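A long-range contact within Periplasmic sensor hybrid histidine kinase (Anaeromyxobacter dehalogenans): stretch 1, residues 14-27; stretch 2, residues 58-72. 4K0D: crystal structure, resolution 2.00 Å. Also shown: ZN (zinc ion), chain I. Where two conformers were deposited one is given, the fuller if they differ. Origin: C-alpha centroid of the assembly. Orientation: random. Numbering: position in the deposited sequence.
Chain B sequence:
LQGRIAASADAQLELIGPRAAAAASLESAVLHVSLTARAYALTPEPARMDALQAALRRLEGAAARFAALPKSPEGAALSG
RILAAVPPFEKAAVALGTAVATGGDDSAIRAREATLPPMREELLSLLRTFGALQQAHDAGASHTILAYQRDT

Stretch 1 14-27: ELIGPRAAAAASLE
Stretch 2, residues 58-72: RLEGAAARFAALPKS

The contact joins two helical segments, one running through Ala-20 to Glu-27 and on, the other through Arg-58 to Ala-67, having begun earlier; their N-to-C directions lie 153° apart, so that they run nearly antiparallel, with axes approaching to 8.6 Å. The register follows from this: the CA atoms of Leu-26 and Ala-62 are 5.0 Å apart, those of Ala-22 and Phe-66 5.1 Å, and those of Arg-19 and Leu-69 6.4 Å. Both segments have alpha-helical torsions and i to i+4 hydrogen bonds, in stretch 2 from Ala-62 N to Arg-58 O (2.9 Å) through Ala-67 N to Ala-63 O (2.8 Å); 733 Å² is buried between the stretches.

Arg-58, extended with chi1 to chi3 all t, reaches the contact through water: its NE donates to water 3 (3.0 Å), which in turn donates to Ser-25 O (2.8 Å). Leu-59 (chi1 t, chi2 p) places CD1 3.4 Å from CD1 of Leu-26, which adopts the same rotamer. The Leu-26 side chain is a knob in the hole formed by Leu-59, Ala-62, Ala-63 and Phe-66. Ala-62 points toward stretch 1, its CB 3.8 Å from Leu-26 CA, and this small side chain accompanies the close backbone approach here. Ala-63 CB lies 4.2 Å from Leu-26 CD1.

Water 2 bridges the backbones, donating to Ala-62 O (2.7 Å) and Ala-22 O (2.6 Å). Arg-65 (chi1 m, chi2 t, chi3 p) extends along the exposed flank. Its NH1 is 3.3 Å from Ser-25 CB, which sits at the guanidinium edge; NH1 is also 3.4 Å from Ser-25 OG, but the poor angle excludes a hydrogen bond. Instead, Arg-65 NH2 donates to water 1 (3.0 Å), which donates to Pro-18 O (2.9 Å).

Phe-66 (chi1 t, chi2 77°) directs its ring to the buried flank, with CE1 4.0 Å from Ala-23 CB and CD2 3.9 Å from Leu-26 CD2. The bonds from Ala-68 N to Ala-64 O (3.1 Å) and Leu-69 N to Phe-66 O (3.5 Å) are weak. Leu-69 and Pro-70 are extended, with psi of 146° and 151°. Leu-69 (chi1 m, chi2 t) points toward stretch 1 and packs CD1 3.6 Å from Ala-22 CB and 3.5 Å from Arg-19 CA.

At Pro-70 the contact gains its direct hydrogen bond: Arg-19 NH1 donates to Pro-70 O at 2.9 Å and 159°, the oxygen lying at the guanidinium edge. Arg-19 (chi1 t, chi2 t, chi3 p) starts sideways, but its end comes nearer. Pro-70 CG also meets Leu-15 CD1 at 3.6 Å. Lys-71 points away and folds back on its own stretch, NZ donating to Phe-66 O (2.7 Å) and Leu-69 O (2.8 Å), while Ser-72 (chi1 p) N-caps the following helix.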

# COMPACT_ATOMS: atom_id res chain seq x y z
N GLU B 14 9.18 7.44 7.05
CA GLU B 14 8.50 6.28 7.66
C GLU B 14 6.98 6.41 7.54
O GLU B 14 6.24 5.51 7.90
CB GLU B 14 8.91 6.11 9.16
CG GLU B 14 10.36 5.63 9.38
CD GLU B 14 10.61 4.18 8.94
OE1 GLU B 14 9.66 3.42 8.74
OE2 GLU B 14 11.77 3.79 8.76
N LEU B 15 6.52 7.56 7.09
CA LEU B 15 5.13 7.72 6.80
C LEU B 15 4.71 7.03 5.49
O LEU B 15 3.54 6.76 5.28
CB LEU B 15 4.76 9.19 6.74
CG LEU B 15 4.75 9.94 8.07
CD1 LEU B 15 4.67 11.42 7.78
CD2 LEU B 15 3.59 9.52 8.91
N ILE B 16 5.66 6.72 4.63
CA ILE B 16 5.30 6.15 3.32
C ILE B 16 4.45 4.91 3.45
O ILE B 16 3.39 4.83 2.89
CB ILE B 16 6.55 5.83 2.50
CG1 ILE B 16 7.08 7.15 1.90
CG2 ILE B 16 6.25 4.72 1.44
CD1 ILE B 16 8.54 7.12 1.43
N GLY B 17 4.91 3.96 4.24
CA GLY B 17 4.28 2.66 4.30
C GLY B 17 2.87 2.72 4.84
O GLY B 17 1.96 2.23 4.22
N PRO B 18 2.69 3.31 6.01
CA PRO B 18 1.35 3.41 6.61
C PRO B 18 0.38 4.18 5.75
O PRO B 18 -0.81 3.81 5.68
CB PRO B 18 1.60 4.19 7.88
CG PRO B 18 3.05 3.91 8.20
CD PRO B 18 3.76 3.68 6.94
N ARG B 19 0.85 5.22 5.08
CA ARG B 19 -0.05 6.01 4.26
C ARG B 19 -0.49 5.17 3.09
O ARG B 19 -1.68 5.15 2.71
CB ARG B 19 0.64 7.29 3.78
CG ARG B 19 -0.24 8.20 2.92
CD ARG B 19 0.39 9.59 2.70
NE ARG B 19 1.83 9.50 2.40
CZ ARG B 19 2.80 10.18 3.06
NH1 ARG B 19 2.52 11.01 4.07
NH2 ARG B 19 4.07 10.02 2.69
N ALA B 20 0.44 4.42 2.53
CA ALA B 20 0.10 3.61 1.37
C ALA B 20 -0.89 2.54 1.79
O ALA B 20 -1.78 2.14 1.02
CB ALA B 20 1.30 2.97 0.81
N ALA B 21 -0.70 2.03 3.00
CA ALA B 21 -1.49 0.93 3.49
C ALA B 21 -2.90 1.42 3.72
O ALA B 21 -3.86 0.72 3.42
CB ALA B 21 -0.89 0.35 4.79
N ALA B 22 -3.03 2.63 4.25
CA ALA B 22 -4.32 3.18 4.59
C ALA B 22 -5.14 3.54 3.33
O ALA B 22 -6.36 3.49 3.33
CB ALA B 22 -4.14 4.41 5.49
N ALA B 23 -4.45 3.89 2.26
CA ALA B 23 -5.04 4.12 0.98
C ALA B 23 -5.57 2.79 0.38
O ALA B 23 -6.73 2.73 -0.06
CB ALA B 23 -4.03 4.76 0.03
N ALA B 24 -4.74 1.76 0.37
CA ALA B 24 -5.18 0.46 -0.16
C ALA B 24 -6.35 -0.05 0.65
O ALA B 24 -7.31 -0.63 0.11
CB ALA B 24 -4.06 -0.56 -0.15
N SER B 25 -6.27 0.13 1.95
CA SER B 25 -7.27 -0.40 2.85
C SER B 25 -8.63 0.27 2.65
O SER B 25 -9.66 -0.38 2.77
CB SER B 25 -6.85 -0.19 4.29
OG SER B 25 -6.54 -1.45 4.83
N LEU B 26 -8.61 1.57 2.32
CA LEU B 26 -9.84 2.28 2.07
C LEU B 26 -10.40 1.80 0.70
O LEU B 26 -11.57 1.48 0.59
CB LEU B 26 -9.60 3.78 2.07
CG LEU B 26 -10.77 4.70 1.65
CD1 LEU B 26 -12.10 4.50 2.53
CD2 LEU B 26 -10.32 6.17 1.82
N GLU B 27 -9.53 1.77 -0.31
CA GLU B 27 -9.85 1.12 -1.59
C GLU B 27 -10.60 -0.22 -1.36
O GLU B 27 -11.68 -0.43 -1.89
CB GLU B 27 -8.58 0.92 -2.46
CG GLU B 27 -8.13 2.21 -3.24
CD GLU B 27 -6.65 2.24 -3.76
OE1 GLU B 27 -5.95 1.19 -3.75
OE2 GLU B 27 -6.17 3.34 -4.16
N ARG B 58 -16.40 -1.36 8.81
CA ARG B 58 -15.07 -1.41 8.27
C ARG B 58 -14.72 -0.17 7.38
O ARG B 58 -13.65 0.39 7.50
CB ARG B 58 -14.92 -2.67 7.49
CG ARG B 58 -13.63 -2.74 6.78
CD ARG B 58 -13.53 -4.08 6.10
NE ARG B 58 -12.47 -4.11 5.12
CZ ARG B 58 -12.30 -5.08 4.22
NH1 ARG B 58 -13.10 -6.13 4.22
NH2 ARG B 58 -11.32 -4.98 3.33
N LEU B 59 -15.64 0.25 6.53
CA LEU B 59 -15.40 1.41 5.72
C LEU B 59 -15.27 2.64 6.59
O LEU B 59 -14.42 3.47 6.35
CB LEU B 59 -16.50 1.63 4.70
CG LEU B 59 -16.40 2.88 3.84
CD1 LEU B 59 -15.07 2.98 3.07
CD2 LEU B 59 -17.61 2.90 2.87
N GLU B 60 -16.12 2.80 7.58
CA GLU B 60 -15.95 3.99 8.41
C GLU B 60 -14.54 3.98 9.10
O GLU B 60 -13.90 5.02 9.19
CB GLU B 60 -17.07 4.06 9.47
CG GLU B 60 -18.38 4.44 8.92
CD GLU B 60 -19.59 3.73 9.62
OE1 GLU B 60 -19.44 3.07 10.66
OE2 GLU B 60 -20.72 3.81 9.08
N GLY B 61 -14.08 2.82 9.53
CA GLY B 61 -12.75 2.70 10.15
C GLY B 61 -11.63 2.98 9.16
O GLY B 61 -10.67 3.65 9.48
N ALA B 62 -11.73 2.47 7.94
CA ALA B 62 -10.69 2.72 6.94
C ALA B 62 -10.65 4.20 6.57
O ALA B 62 -9.57 4.75 6.27
CB ALA B 62 -10.94 1.91 5.68
N ALA B 63 -11.80 4.84 6.51
CA ALA B 63 -11.79 6.24 6.15
C ALA B 63 -11.10 7.01 7.25
O ALA B 63 -10.29 7.91 6.96
CB ALA B 63 -13.21 6.77 5.93
N ALA B 64 -11.36 6.62 8.50
CA ALA B 64 -10.83 7.35 9.64
C ALA B 64 -9.31 7.18 9.67
O ALA B 64 -8.60 8.18 9.81
CB ALA B 64 -11.49 6.92 10.96
N ARG B 65 -8.80 5.96 9.44
CA ARG B 65 -7.33 5.79 9.38
C ARG B 65 -6.72 6.62 8.27
O ARG B 65 -5.65 7.16 8.42
CB ARG B 65 -6.95 4.34 9.17
CG ARG B 65 -7.30 3.44 10.37
CD ARG B 65 -7.18 1.96 9.97
NE ARG B 65 -5.89 1.61 9.32
CZ ARG B 65 -5.77 1.06 8.11
NH1 ARG B 65 -6.87 0.80 7.42
NH2 ARG B 65 -4.56 0.75 7.60
N PHE B 66 -7.39 6.69 7.13
CA PHE B 66 -6.84 7.42 6.02
C PHE B 66 -6.87 8.92 6.25
O PHE B 66 -5.93 9.61 5.90
CB PHE B 66 -7.61 7.12 4.76
CG PHE B 66 -7.11 7.85 3.55
CD1 PHE B 66 -5.96 7.42 2.92
CD2 PHE B 66 -7.84 8.90 3.00
CE1 PHE B 66 -5.52 8.07 1.76
CE2 PHE B 66 -7.43 9.53 1.86
CZ PHE B 66 -6.27 9.13 1.25
N ALA B 67 -7.95 9.41 6.83
CA ALA B 67 -8.07 10.81 7.16
C ALA B 67 -7.00 11.24 8.20
O ALA B 67 -6.62 12.42 8.24
CB ALA B 67 -9.42 11.08 7.70
N ALA B 68 -6.53 10.31 9.02
CA ALA B 68 -5.63 10.69 10.13
C ALA B 68 -4.21 10.98 9.68
O ALA B 68 -3.48 11.68 10.39
CB ALA B 68 -5.60 9.63 11.18
N LEU B 69 -3.80 10.46 8.53
CA LEU B 69 -2.38 10.54 8.15
C LEU B 69 -2.06 11.83 7.39
O LEU B 69 -2.90 12.31 6.63
CB LEU B 69 -1.99 9.34 7.30
CG LEU B 69 -2.03 8.04 8.06
CD1 LEU B 69 -1.94 6.76 7.13
CD2 LEU B 69 -0.95 8.02 9.16
N PRO B 70 -0.84 12.42 7.58
CA PRO B 70 -0.56 13.61 6.77
C PRO B 70 -0.39 13.22 5.30
O PRO B 70 -0.01 12.08 5.01
CB PRO B 70 0.76 14.16 7.34
CG PRO B 70 1.43 12.98 8.01
CD PRO B 70 0.27 12.09 8.51
N LYS B 71 -0.71 14.12 4.39
CA LYS B 71 -0.59 13.83 2.97
C LYS B 71 0.21 14.97 2.33
O LYS B 71 0.40 16.03 2.90
CB LYS B 71 -1.96 13.67 2.33
CG LYS B 71 -2.76 12.53 3.01
CD LYS B 71 -4.24 12.58 2.69
CE LYS B 71 -5.05 11.57 3.53
NZ LYS B 71 -5.11 11.97 4.93
N SER B 72 0.76 14.70 1.16
CA SER B 72 1.48 15.70 0.43
C SER B 72 0.48 16.78 -0.02
O SER B 72 -0.72 16.57 -0.01
CB SER B 72 2.09 15.01 -0.79
OG SER B 72 1.04 14.69 -1.68
ZN ZN I . 13.38 4.66 8.12
O HOH W 1 -2.12 2.44 7.84
O HOH W 2 -7.51 3.11 5.66
O HOH W 3 -10.10 -2.44 4.55